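Local coordinates for protein PT26-6P (Thermococcus sp., PDB 2WB7) that is of unknown function but is encoded by a family of mobile elements from Euryarchaea and combines two immunoglobulin-like domains with a helical domain, at residues Val85-Val90 and Asp120-Val125; Thr158-Phe163 and Gly219-Thr224; Gly327-Gly330 and Pro335-Phe338. All coordinates share one frame; numbering follows the deposited sequence.

All three contacts are made by side chains, and none has a hydrogen bond between its two segments. Contact 1 is buried, although it lies far from the centre of the long chain. It is purely aliphatic. Contact 2 is partly buried and mixes a threonine, a valine and the edge of a phenylalanine. Contacts 1 and 2 both reach the sheet that holds strands 52-62 and 120-129, with their centres about 30 Å apart. Contact 3 belongs to the second immunoglobulin-like domain. It lies at the surface, where an isoleucine meets a phenylalanine beside a threonine, and its centre is about 39 Å from that of contact 1.

Contact 1. Residues Val85-Val90 and Asp120-Val125; sequences VHITEV and DTLDLV
The side chains of Val90 and Leu124 meet tip to tip. From its root outward, the valine begins with CB, 4.1 Å from Leu124 CD1. At the fork, Val90 CG1 comes closest, 3.9 Å from Leu124 CD1. The other branch, Val90 CG2, is 4.2 Å from Leu124 CD1. One leucine methyl therefore sits against the whole end of the valine. With chi1 at -179°, CG1 is turned away from the backbone N of Val90 and becomes the branch nearest the leucine. Trp107 on strand 104-108 touches both Val90 and Leu124.

The two segments belong to different sheets. Strand 85-96 is part of an antiparallel sheet, while strand 120-129 pairs with strand 66-75 in a mixed one. This is packing between sheets in an immunoglobulin-like domain, and no hydrogen bond passes between the segments. The nearest CA atoms, those of Val90 and Leu124, are 9.3 Å apart.

A second pair repeats the pattern. Ile87 CD1 meets Leu122 CD1 at 3.7 Å, again tip to tip. The isoleucine chain is extended about its second torsion (chi2 178°), which carries CD1 out to the leucine. Ile87 also touches Leu73 and Val169. Between Ile87 and Val90 the strand has a classic beta bulge, with Thr88 and Glu89 both facing Lys170 of strand 163-178.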
ATOM      1  N   VAL A  85      25.875 -15.867  36.219  1.00 59.88           N
ATOM      2  CA  VAL A  85      26.238 -15.086  35.052  1.00 58.93           C
ATOM      3  C   VAL A  85      25.665 -13.678  35.189  1.00 58.50           C
ATOM      4  O   VAL A  85      24.472 -13.516  35.395  1.00 58.09           O
ATOM      5  CB  VAL A  85      25.682 -15.735  33.783  1.00 58.79           C
ATOM      6  CG1 VAL A  85      25.866 -14.811  32.613  1.00 58.79           C
ATOM      7  CG2 VAL A  85      26.373 -17.062  33.532  1.00 58.65           C
ATOM      8  N   HIS A  86      26.527 -12.668  35.111  1.00 58.34           N
ATOM      9  CA  HIS A  86      26.095 -11.265  35.156  1.00 58.14           C
ATOM     10  C   HIS A  86      26.116 -10.678  33.753  1.00 58.31           C
ATOM     11  O   HIS A  86      27.096 -10.858  33.023  1.00 58.37           O
ATOM     12  CB  HIS A  86      27.038 -10.434  36.025  1.00 57.71           C
ATOM     13  CG  HIS A  86      26.970 -10.755  37.482  1.00 56.95           C
ATOM     14  ND1 HIS A  86      26.451  -9.878  38.409  1.00 56.44           N
ATOM     15  CD2 HIS A  86      27.369 -11.846  38.177  1.00 56.22           C
ATOM     16  CE1 HIS A  86      26.520 -10.419  39.611  1.00 56.11           C
ATOM     17  NE2 HIS A  86      27.077 -11.611  39.498  1.00 56.12           N
ATOM     18  N   ILE A  87      25.058  -9.968  33.368  1.00 58.25           N
ATOM     19  CA  ILE A  87      25.065  -9.307  32.062  1.00 58.06           C
ATOM     20  C   ILE A  87      25.233  -7.809  32.264  1.00 58.21           C
ATOM     21  O   ILE A  87      24.406  -7.165  32.913  1.00 58.46           O
ATOM     22  CB  ILE A  87      23.804  -9.625  31.255  1.00 57.80           C
ATOM     23  CG1 ILE A  87      23.526 -11.119  31.301  1.00 57.15           C
ATOM     24  CG2 ILE A  87      23.987  -9.211  29.821  1.00 58.01           C
ATOM     25  CD1 ILE A  87      22.278 -11.500  30.560  1.00 57.47           C
ATOM     26  N   THR A  88      26.318  -7.256  31.735  1.00 58.21           N
ATOM     27  CA  THR A  88      26.649  -5.862  32.024  1.00 58.38           C
ATOM     28  C   THR A  88      26.160  -4.913  30.953  1.00 57.88           C
ATOM     29  O   THR A  88      25.913  -3.723  31.217  1.00 57.97           O
ATOM     30  CB  THR A  88      28.151  -5.655  32.163  1.00 58.58           C
ATOM     31  OG1 THR A  88      28.707  -6.749  32.896  1.00 59.54           O
ATOM     32  CG2 THR A  88      28.426  -4.349  32.911  1.00 59.31           C
ATOM     33  N   GLU A  89      26.027  -5.439  29.743  1.00 57.08           N
ATOM     34  CA  GLU A  89      25.635  -4.612  28.628  1.00 56.49           C
ATOM     35  C   GLU A  89      25.291  -5.452  27.424  1.00 55.62           C
ATOM     36  O   GLU A  89      26.115  -6.220  26.940  1.00 55.51           O
ATOM     37  CB  GLU A  89      26.774  -3.659  28.269  1.00 56.69           C
ATOM     38  CG  GLU A  89      26.516  -2.851  27.021  1.00 57.55           C
ATOM     39  CD  GLU A  89      27.798  -2.410  26.344  1.00 59.10           C
ATOM     40  OE1 GLU A  89      28.425  -3.253  25.663  1.00 59.76           O
ATOM     41  OE2 GLU A  89      28.170  -1.220  26.484  1.00 59.03           O
ATOM     42  N   VAL A  90      24.060  -5.309  26.944  1.00 54.61           N
ATOM     43  CA  VAL A  90      23.688  -5.880  25.660  1.00 53.21           C
ATOM     44  C   VAL A  90      23.484  -4.755  24.656  1.00 52.52           C
ATOM     45  O   VAL A  90      22.923  -3.696  24.968  1.00 52.11           O
ATOM     46  CB  VAL A  90      22.428  -6.752  25.745  1.00 53.31           C
ATOM     47  CG1 VAL A  90      22.095  -7.342  24.370  1.00 52.85           C
ATOM     48  CG2 VAL A  90      22.615  -7.854  26.778  1.00 53.05           C
ATOM     49  N   ASP A 120      18.376 -19.619  33.701  1.00 52.26           N
ATOM     50  CA  ASP A 120      17.332 -18.616  33.502  1.00 52.22           C
ATOM     51  C   ASP A 120      17.160 -18.218  32.043  1.00 51.90           C
ATOM     52  O   ASP A 120      17.981 -18.572  31.190  1.00 52.33           O
ATOM     53  CB  ASP A 120      17.653 -17.364  34.305  1.00 52.57           C
ATOM     54  CG  ASP A 120      16.426 -16.766  34.920  1.00 54.33           C
ATOM     55  OD1 ASP A 120      15.321 -17.138  34.447  1.00 55.51           O
ATOM     56  OD2 ASP A 120      16.561 -15.954  35.868  1.00 55.45           O
ATOM     57  N   THR A 121      16.095 -17.470  31.758  1.00 51.09           N
ATOM     58  CA  THR A 121      15.831 -16.996  30.402  1.00 50.05           C
ATOM     59  C   THR A 121      15.418 -15.541  30.391  1.00 49.55           C
ATOM     60  O   THR A 121      14.556 -15.124  31.156  1.00 49.70           O
ATOM     61  CB  THR A 121      14.734 -17.800  29.723  1.00 49.98           C
ATOM     62  OG1 THR A 121      15.220 -19.109  29.439  1.00 50.06           O
ATOM     63  CG2 THR A 121      14.351 -17.135  28.433  1.00 50.12           C
ATOM     64  N   LEU A 122      16.040 -14.765  29.515  1.00 49.04           N
ATOM     65  CA  LEU A 122      15.793 -13.331  29.456  1.00 48.40           C
ATOM     66  C   LEU A 122      15.298 -12.905  28.076  1.00 47.98           C
ATOM     67  O   LEU A 122      15.879 -13.278  27.061  1.00 47.43           O
ATOM     68  CB  LEU A 122      17.070 -12.571  29.805  1.00 48.50           C
ATOM     69  CG  LEU A 122      17.646 -12.940  31.170  1.00 48.67           C
ATOM     70  CD1 LEU A 122      18.790 -12.015  31.555  1.00 48.85           C
ATOM     71  CD2 LEU A 122      16.523 -12.907  32.213  1.00 49.84           C
ATOM     72  N   ASP A 123      14.228 -12.116  28.054  1.00 47.62           N
ATOM     73  CA  ASP A 123      13.635 -11.641  26.810  1.00 47.36           C
ATOM     74  C   ASP A 123      13.821 -10.145  26.671  1.00 46.50           C
ATOM     75  O   ASP A 123      13.306  -9.380  27.467  1.00 46.50           O
ATOM     76  CB  ASP A 123      12.137 -11.960  26.771  1.00 47.81           C
ATOM     77  CG  ASP A 123      11.850 -13.441  26.518  1.00 50.00           C
ATOM     78  OD1 ASP A 123      12.754 -14.161  26.017  1.00 51.34           O
ATOM     79  OD2 ASP A 123      10.710 -13.876  26.817  1.00 51.61           O
ATOM     80  N   LEU A 124      14.556  -9.733  25.650  1.00 45.74           N
ATOM     81  CA  LEU A 124      14.696  -8.321  25.327  1.00 45.09           C
ATOM     82  C   LEU A 124      13.895  -7.951  24.075  1.00 44.73           C
ATOM     83  O   LEU A 124      13.903  -8.681  23.074  1.00 44.22           O
ATOM     84  CB  LEU A 124      16.169  -7.981  25.113  1.00 45.07           C
ATOM     85  CG  LEU A 124      17.098  -8.063  26.322  1.00 44.33           C
ATOM     86  CD1 LEU A 124      18.534  -7.965  25.836  1.00 43.43           C
ATOM     87  CD2 LEU A 124      16.794  -6.962  27.341  1.00 43.53           C
ATOM     88  N   VAL A 125      13.213  -6.812  24.124  1.00 44.46           N
ATOM     89  CA  VAL A 125      12.439  -6.375  22.965  1.00 44.41           C
ATOM     90  C   VAL A 125      12.875  -5.003  22.477  1.00 44.15           C
ATOM     91  O   VAL A 125      13.040  -4.065  23.266  1.00 44.04           O
ATOM     92  CB  VAL A 125      10.920  -6.396  23.234  1.00 44.44           C
ATOM     93  CG1 VAL A 125      10.181  -5.876  22.050  1.00 44.56           C
ATOM     94  CG2 VAL A 125      10.468  -7.823  23.528  1.00 45.73           C
TER

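Contact 2. Residues Thr158-Phe163 and Gly219-Thr224; sequences TSTTHF and GHVTGT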
ATOM      1  N   THR A 158      12.455   2.509  -6.034  1.00 45.76           N
ATOM      2  CA  THR A 158      13.505   2.251  -5.082  1.00 46.68           C
ATOM      3  C   THR A 158      13.262   0.917  -4.399  1.00 47.76           C
ATOM      4  O   THR A 158      12.135   0.581  -4.048  1.00 47.89           O
ATOM      5  CB  THR A 158      13.577   3.339  -4.041  1.00 46.42           C
ATOM      6  OG1 THR A 158      13.795   4.595  -4.691  1.00 46.90           O
ATOM      7  CG2 THR A 158      14.708   3.058  -3.105  1.00 46.11           C
ATOM      8  N   SER A 159      14.329   0.150  -4.214  1.00 49.04           N
ATOM      9  CA  SER A 159      14.223  -1.165  -3.598  1.00 50.00           C
ATOM     10  C   SER A 159      14.688  -1.142  -2.164  1.00 50.46           C
ATOM     11  O   SER A 159      15.408  -0.239  -1.740  1.00 50.45           O
ATOM     12  CB  SER A 159      15.065  -2.187  -4.352  1.00 49.95           C
ATOM     13  OG  SER A 159      14.557  -2.371  -5.652  1.00 51.54           O
ATOM     14  N   THR A 160      14.283  -2.169  -1.431  1.00 51.34           N
ATOM     15  CA  THR A 160      14.723  -2.365  -0.061  1.00 52.01           C
ATOM     16  C   THR A 160      16.190  -2.808  -0.028  1.00 52.55           C
ATOM     17  O   THR A 160      16.628  -3.597  -0.863  1.00 52.12           O
ATOM     18  CB  THR A 160      13.818  -3.376   0.667  1.00 52.03           C
ATOM     19  OG1 THR A 160      13.685  -4.568  -0.121  1.00 52.47           O
ATOM     20  CG2 THR A 160      12.440  -2.773   0.888  1.00 51.60           C
ATOM     21  N   THR A 161      16.937  -2.267   0.932  1.00 53.49           N
ATOM     22  CA  THR A 161      18.368  -2.529   1.070  1.00 54.36           C
ATOM     23  C   THR A 161      18.649  -3.827   1.828  1.00 54.65           C
ATOM     24  O   THR A 161      17.863  -4.231   2.688  1.00 55.11           O
ATOM     25  CB  THR A 161      19.053  -1.400   1.846  1.00 54.66           C
ATOM     26  OG1 THR A 161      18.699  -0.118   1.283  1.00 55.26           O
ATOM     27  CG2 THR A 161      20.567  -1.601   1.834  1.00 54.97           C
ATOM     28  N   HIS A 162      19.769  -4.474   1.506  1.00 54.87           N
ATOM     29  CA  HIS A 162      20.235  -5.664   2.235  1.00 54.92           C
ATOM     30  C   HIS A 162      20.859  -5.264   3.571  1.00 54.48           C
ATOM     31  O   HIS A 162      21.607  -4.294   3.631  1.00 54.62           O
ATOM     32  CB  HIS A 162      21.279  -6.427   1.411  1.00 55.25           C
ATOM     33  CG  HIS A 162      20.692  -7.357   0.396  1.00 56.81           C
ATOM     34  ND1 HIS A 162      21.451  -7.985  -0.569  1.00 57.86           N
ATOM     35  CD2 HIS A 162      19.415  -7.759   0.190  1.00 58.82           C
ATOM     36  CE1 HIS A 162      20.669  -8.748  -1.313  1.00 58.36           C
ATOM     37  NE2 HIS A 162      19.429  -8.634  -0.869  1.00 58.91           N
ATOM     38  N   PHE A 163      20.568  -6.011   4.631  1.00 54.14           N
ATOM     39  CA  PHE A 163      21.083  -5.693   5.966  1.00 53.79           C
ATOM     40  C   PHE A 163      21.075  -6.944   6.853  1.00 53.51           C
ATOM     41  O   PHE A 163      20.489  -7.966   6.487  1.00 53.16           O
ATOM     42  CB  PHE A 163      20.209  -4.626   6.631  1.00 53.77           C
ATOM     43  CG  PHE A 163      18.869  -5.148   7.068  1.00 53.77           C
ATOM     44  CD1 PHE A 163      18.648  -5.524   8.391  1.00 53.24           C
ATOM     45  CD2 PHE A 163      17.836  -5.297   6.150  1.00 52.57           C
ATOM     46  CE1 PHE A 163      17.415  -6.029   8.790  1.00 52.08           C
ATOM     47  CE2 PHE A 163      16.609  -5.803   6.545  1.00 52.00           C
ATOM     48  CZ  PHE A 163      16.399  -6.166   7.868  1.00 51.71           C
ATOM     49  N   GLY A 219      15.799 -11.090   3.991  1.00 54.88           N
ATOM     50  CA  GLY A 219      14.929 -11.979   3.238  1.00 54.23           C
ATOM     51  C   GLY A 219      13.515 -12.090   3.770  1.00 54.00           C
ATOM     52  O   GLY A 219      12.729 -12.921   3.307  1.00 53.77           O
ATOM     53  N   HIS A 220      13.175 -11.269   4.754  1.00 54.15           N
ATOM     54  CA  HIS A 220      11.821 -11.303   5.310  1.00 54.28           C
ATOM     55  C   HIS A 220      11.028 -10.119   4.809  1.00 54.35           C
ATOM     56  O   HIS A 220       9.857  -9.962   5.145  1.00 54.05           O
ATOM     57  CB  HIS A 220      11.841 -11.308   6.841  1.00 54.29           C
ATOM     58  CG  HIS A 220      12.487 -12.523   7.429  1.00 54.33           C
ATOM     59  ND1 HIS A 220      13.747 -12.501   7.986  1.00 54.75           N
ATOM     60  CD2 HIS A 220      12.049 -13.801   7.538  1.00 53.86           C
ATOM     61  CE1 HIS A 220      14.060 -13.715   8.406  1.00 54.83           C
ATOM     62  NE2 HIS A 220      13.045 -14.521   8.149  1.00 53.39           N
ATOM     63  N   VAL A 221      11.688  -9.287   4.006  1.00 54.87           N
ATOM     64  CA  VAL A 221      11.088  -8.085   3.454  1.00 55.38           C
ATOM     65  C   VAL A 221      10.569  -8.332   2.051  1.00 56.13           C
ATOM     66  O   VAL A 221      11.253  -8.932   1.228  1.00 56.12           O
ATOM     67  CB  VAL A 221      12.111  -6.960   3.388  1.00 55.07           C
ATOM     68  CG1 VAL A 221      11.468  -5.713   2.894  1.00 54.90           C
ATOM     69  CG2 VAL A 221      12.713  -6.729   4.757  1.00 55.20           C
ATOM     70  N   THR A 222       9.354  -7.873   1.779  1.00 57.11           N
ATOM     71  CA  THR A 222       8.831  -7.928   0.430  1.00 58.12           C
ATOM     72  C   THR A 222       8.505  -6.532  -0.061  1.00 58.91           C
ATOM     73  O   THR A 222       8.031  -5.685   0.700  1.00 58.78           O
ATOM     74  CB  THR A 222       7.573  -8.791   0.330  1.00 58.22           C
ATOM     75  OG1 THR A 222       7.136  -8.845  -1.037  1.00 58.57           O
ATOM     76  CG2 THR A 222       6.462  -8.219   1.202  1.00 58.52           C
ATOM     77  N   GLY A 223       8.772  -6.307  -1.345  1.00 59.96           N
ATOM     78  CA  GLY A 223       8.450  -5.054  -2.015  1.00 60.93           C
ATOM     79  C   GLY A 223       7.098  -5.120  -2.701  1.00 61.80           C
ATOM     80  O   GLY A 223       6.362  -4.142  -2.698  1.00 62.01           O
ATOM     81  N   THR A 224       6.761  -6.273  -3.282  1.00 62.72           N
ATOM     82  CA  THR A 224       5.494  -6.410  -4.013  1.00 63.51           C
ATOM     83  C   THR A 224       4.332  -6.039  -3.110  1.00 63.94           C
ATOM     84  O   THR A 224       4.082  -6.700  -2.104  1.00 63.98           O
ATOM     85  CB  THR A 224       5.257  -7.844  -4.589  1.00 63.67           C
ATOM     86  OG1 THR A 224       4.032  -7.867  -5.337  1.00 63.25           O
ATOM     87  CG2 THR A 224       5.166  -8.889  -3.467  1.00 64.36           C
TER
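Thr160 and Val221 lie side by side, pointing in opposite directions, and meet flank to flank. The CB of each residue is directed toward the other segment. The closest approach is between methyl groups, with Thr160 CG2 3.7 Å from Val221 CG1. The same valine methyl also lies 3.9 Å from Thr160 OG1. Thr160 CB is 4.0 Å from Val221 CG1. One methyl thus lies along the whole threonine fork. CG1 of Val221 is directed away from its own backbone N (chi1 -177°), and this turns it to the threonine.

The other valine branch serves the aromatic ring. Val221 CG2 sits at the ring edge, near the ring plane, 4.4 Å from Phe163 CE2. This is a looser contact than the one with Thr160. The carbonyl oxygen of Thr161 also lies in the plane of the Phe163 ring, at its edge. Val221 therefore faces two residues of the other segment with its two methyls.

Segment 158-163 leads from helix 149-157 toward strand 163-178. His162, within this segment, stacks on Trp218, which comes just before the other segment. The short strand 221-222 runs parallel to strand 52-62. Thr222 is joined to Ile61 and Gly63 by backbone hydrogen bonds, and the side chain of Val221 also rests on Ile61.

Contact 3. Residues Gly327-Gly330 and Pro335-Phe338; sequences GHIG and PTFF
Thr336 OG1 is hydrogen-bonded to Glu334 O, a backbone oxygen two residues earlier in the chain. The bond stays within the chain near Thr336 and gives the hydroxyl a polar partner. Toward the facing segment, Thr336 OG1 has only a loose neighbour, Ile329 CG2, at 4.4 Å. That approach is loose and apolar on the isoleucine side.

The closer contact is between Ile329 and Phe338. Their side chains cross at about a right angle. Ile329 CG1 lies 3.7 Å from Phe338 CZ, the far corner of the ring. The methylene of the isoleucine does the touching here, and it meets the ring obliquely. CG1 of Ile329 is anti to the carbonyl carbon (chi1 -55°), while CG2 is anti to the backbone N. In this setting CG1 meets the phenylalanine, while CG2 lies only loosely near the threonine. Tyr306 of strand 301-314 also touches Ile329, and its ring meets that of Phe338 with the planes at about 50°. Nearby, the side chain of Phe337 packs on helix 21-34.

No hydrogen bond joins the two segments. The nearest CA atoms, those of Ile329 and Thr336, are 8.2 Å apart. Instead, Ile329 is bonded through its backbone to Asp304, and Phe338 to Phe286. Strands 319-331 and 336-343 are the two outermost strands of an eight-stranded antiparallel sheet, yet they follow each other in the chain. Their meeting through side chains suggests that the sheet curls so that its edges approach, which would be consistent with the sandwich-like build of an immunoglobulin-like domain.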
ATOM      1  N   GLY A 327      -0.984  18.782   7.208  1.00 34.30           N
ATOM      2  CA  GLY A 327      -0.909  19.120   8.628  1.00 34.89           C
ATOM      3  C   GLY A 327      -0.269  18.073   9.524  1.00 35.59           C
ATOM      4  O   GLY A 327       0.570  17.276   9.074  1.00 35.21           O
ATOM      5  N   HIS A 328      -0.684  18.080  10.796  1.00 36.46           N
ATOM      6  CA  HIS A 328      -0.163  17.178  11.837  1.00 37.24           C
ATOM      7  C   HIS A 328      -1.256  16.374  12.528  1.00 38.12           C
ATOM      8  O   HIS A 328      -2.353  16.875  12.749  1.00 38.38           O
ATOM      9  CB  HIS A 328       0.603  17.981  12.870  1.00 36.53           C
ATOM     10  CG  HIS A 328       1.895  18.500  12.347  1.00 36.82           C
ATOM     11  ND1 HIS A 328       3.017  17.708  12.238  1.00 37.68           N
ATOM     12  CD2 HIS A 328       2.233  19.707  11.839  1.00 36.56           C
ATOM     13  CE1 HIS A 328       4.001  18.414  11.712  1.00 37.49           C
ATOM     14  NE2 HIS A 328       3.551  19.631  11.462  1.00 37.40           N
ATOM     15  N   ILE A 329      -0.944  15.135  12.883  1.00 39.09           N
ATOM     16  CA  ILE A 329      -1.925  14.247  13.492  1.00 40.27           C
ATOM     17  C   ILE A 329      -1.714  14.177  14.990  1.00 41.50           C
ATOM     18  O   ILE A 329      -2.670  13.933  15.747  1.00 41.53           O
ATOM     19  CB  ILE A 329      -1.779  12.817  12.960  1.00 40.07           C
ATOM     20  CG1 ILE A 329      -1.853  12.817  11.435  1.00 39.63           C
ATOM     21  CG2 ILE A 329      -2.836  11.904  13.576  1.00 39.97           C
ATOM     22  CD1 ILE A 329      -1.218  11.651  10.801  1.00 39.13           C
ATOM     23  N   GLY A 330      -0.467  14.398  15.412  1.00 42.35           N
ATOM     24  CA  GLY A 330      -0.060  14.073  16.774  1.00 44.11           C
ATOM     25  C   GLY A 330       0.189  12.571  16.898  1.00 45.39           C
ATOM     26  O   GLY A 330       0.844  11.971  16.050  1.00 45.69           O
ATOM     27  N   PRO A 335      -7.593   5.897  14.276  1.00 45.56           N
ATOM     28  CA  PRO A 335      -7.823   6.146  12.851  1.00 44.38           C
ATOM     29  C   PRO A 335      -8.340   7.559  12.652  1.00 43.02           C
ATOM     30  O   PRO A 335      -9.128   8.044  13.451  1.00 43.29           O
ATOM     31  CB  PRO A 335      -8.909   5.127  12.487  1.00 44.49           C
ATOM     32  CG  PRO A 335      -8.713   4.019  13.467  1.00 44.69           C
ATOM     33  CD  PRO A 335      -8.274   4.681  14.746  1.00 45.15           C
ATOM     34  N   THR A 336      -7.893   8.232  11.611  1.00 41.46           N
ATOM     35  CA  THR A 336      -8.358   9.574  11.380  1.00 39.78           C
ATOM     36  C   THR A 336      -8.555   9.817   9.914  1.00 38.68           C
ATOM     37  O   THR A 336      -7.786   9.338   9.084  1.00 38.03           O
ATOM     38  CB  THR A 336      -7.357  10.585  11.877  1.00 40.02           C
ATOM     39  OG1 THR A 336      -6.785  10.093  13.086  1.00 40.31           O
ATOM     40  CG2 THR A 336      -8.035  11.930  12.115  1.00 39.05           C
ATOM     41  N   PHE A 337      -9.590  10.585   9.613  1.00 37.56           N
ATOM     42  CA  PHE A 337      -9.968  10.854   8.245  1.00 36.68           C
ATOM     43  C   PHE A 337      -9.506  12.229   7.830  1.00 35.95           C
ATOM     44  O   PHE A 337      -9.526  13.165   8.615  1.00 35.52           O
ATOM     45  CB  PHE A 337     -11.476  10.787   8.098  1.00 36.74           C
ATOM     46  CG  PHE A 337     -12.021   9.401   8.087  1.00 36.70           C
ATOM     47  CD1 PHE A 337     -12.028   8.664   6.911  1.00 36.84           C
ATOM     48  CD2 PHE A 337     -12.559   8.840   9.243  1.00 36.78           C
ATOM     49  CE1 PHE A 337     -12.549   7.391   6.887  1.00 36.74           C
ATOM     50  CE2 PHE A 337     -13.088   7.562   9.229  1.00 36.86           C
ATOM     51  CZ  PHE A 337     -13.075   6.833   8.046  1.00 37.35           C
ATOM     52  N   PHE A 338      -9.106  12.337   6.575  1.00 35.32           N
ATOM     53  CA  PHE A 338      -8.651  13.587   6.021  1.00 35.11           C
ATOM     54  C   PHE A 338      -9.301  13.707   4.665  1.00 34.92           C
ATOM     55  O   PHE A 338      -9.378  12.732   3.921  1.00 35.69           O
ATOM     56  CB  PHE A 338      -7.128  13.577   5.894  1.00 35.16           C
ATOM     57  CG  PHE A 338      -6.417  13.392   7.210  1.00 35.01           C
ATOM     58  CD1 PHE A 338      -6.152  12.125   7.702  1.00 34.43           C
ATOM     59  CD2 PHE A 338      -6.040  14.487   7.970  1.00 34.99           C
ATOM     60  CE1 PHE A 338      -5.507  11.958   8.916  1.00 34.43           C
ATOM     61  CE2 PHE A 338      -5.395  14.321   9.192  1.00 33.97           C
ATOM     62  CZ  PHE A 338      -5.125  13.058   9.659  1.00 33.50           C
TER